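Local coordinates for aldehyde dehydrogenase (Listeria monocytogenes, PDB 3K9D), which probably oxidises an aldehyde, or another oxo-group donor, with NAD or NADP as the electron acceptor, at the interface of chains A and B. Coordinates in Å, arbitrary orientation; residue numbers count along the deposited sequence, not the author numbering. Chains: chain A/B, Aldehyde dehydrogenase.

The interface of chains A and B. Residues chain A 398-401, 412; chain B 446-448.
Strand 396-399 of chain A lies parallel to the end of strand 440-447 of chain B, while A:Asn400 and A:Thr401, just past the first strand, meet B:Gly448, just past the second, and the A:Thr412 loop packs against B:Ala446 and B:Thr447. Main-chain hydrogen bonds run from A:Val399 to either side of B:Thr447, as expected where parallel strands pair. The A:Val399 amide N gives one to B:Ala446 O at 2.8 Å. B:Gly448 N returns the other to A:Val399 O, also at 2.8 Å.

The beta-branched A:Val399 and B:Thr447 suit this edge, since branching at CB favours an extended backbone. The side chains of A:Val399 and B:Thr447 cross obliquely, with CB of the valine 3.9 Å from the threonine hydroxyl OG1. Because CG2 of B:Thr447 is anti to its own backbone N, this methyl lies beside A:Val399 O, 3.7 Å away. On the opposite side of the chain B strand, the small methyl CB of B:Ala446 packs against CB of A:Thr412 at 3.8 Å. The CG2 methyl of A:Thr412 also reaches B:Thr447 O, at 3.6 Å.

Lacking a side chain, B:Gly448 lets A:Thr401 come close: CB of the threonine is 3.5 Å from the glycine CA, a tight fit. A water bridges the carbonyl oxygens of A:Asn400 and B:Gly448, extending the link past the paired strands. A:Asn400 has positive phi (54°), a conformation asparagine tolerates well, and turns the chain out of the strand.

The strand of chain B thus reaches across to extend a sheet of chain A, an exchange repeated by the two-fold and of the kind seen in aldehyde dehydrogenase dimers, so this pairing is probably the biological one.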
# COMPACT_ATOMS: atom_id res chain seq x y z
N LEU A 398 15.90 -16.82 -0.40
CA LEU A 398 16.03 -17.91 0.55
C LEU A 398 17.41 -18.54 0.51
O LEU A 398 17.95 -18.79 -0.55
CB LEU A 398 14.93 -18.93 0.31
CG LEU A 398 13.55 -18.27 0.27
CD1 LEU A 398 12.54 -19.28 -0.16
CD2 LEU A 398 13.16 -17.60 1.60
N VAL A 399 17.99 -18.73 1.70
CA VAL A 399 19.31 -19.31 1.83
C VAL A 399 19.23 -20.65 2.56
O VAL A 399 18.71 -20.72 3.68
CB VAL A 399 20.31 -18.35 2.53
CG1 VAL A 399 21.72 -18.93 2.53
CG2 VAL A 399 20.31 -16.95 1.86
N ASN A 400 19.73 -21.69 1.89
CA ASN A 400 19.89 -23.05 2.47
C ASN A 400 18.59 -23.61 3.06
O ASN A 400 18.56 -24.05 4.22
CB ASN A 400 21.03 -23.07 3.50
CG ASN A 400 22.38 -22.79 2.88
OD1 ASN A 400 22.62 -23.07 1.72
ND2 ASN A 400 23.29 -22.26 3.67
N THR A 401 17.54 -23.61 2.26
CA THR A 401 16.22 -23.97 2.75
C THR A 401 15.41 -24.39 1.53
O THR A 401 15.76 -24.00 0.42
CB THR A 401 15.55 -22.79 3.59
OG1 THR A 401 14.55 -23.30 4.49
CG2 THR A 401 14.97 -21.69 2.70
N THR A 412 11.75 -20.92 7.46
CA THR A 412 12.52 -19.71 7.78
C THR A 412 11.86 -18.84 8.86
O THR A 412 10.71 -19.05 9.23
CB THR A 412 12.78 -18.81 6.54
OG1 THR A 412 11.53 -18.41 5.95
CG2 THR A 412 13.67 -19.51 5.52
N ALA B 446 16.42 -14.73 4.10
CA ALA B 446 16.28 -15.63 5.25
C ALA B 446 16.97 -16.96 5.05
O ALA B 446 16.88 -17.55 3.97
CB ALA B 446 14.83 -15.82 5.58
N THR B 447 17.66 -17.42 6.10
CA THR B 447 18.35 -18.71 6.10
C THR B 447 17.41 -19.76 6.70
O THR B 447 16.59 -19.44 7.56
CB THR B 447 19.72 -18.65 6.87
OG1 THR B 447 20.53 -17.60 6.32
CG2 THR B 447 20.51 -19.95 6.77
N GLY B 448 17.52 -20.99 6.21
CA GLY B 448 16.79 -22.13 6.77
C GLY B 448 17.10 -22.40 8.23
O GLY B 448 18.26 -22.42 8.64
O HOH W 1 20.36 -23.54 6.84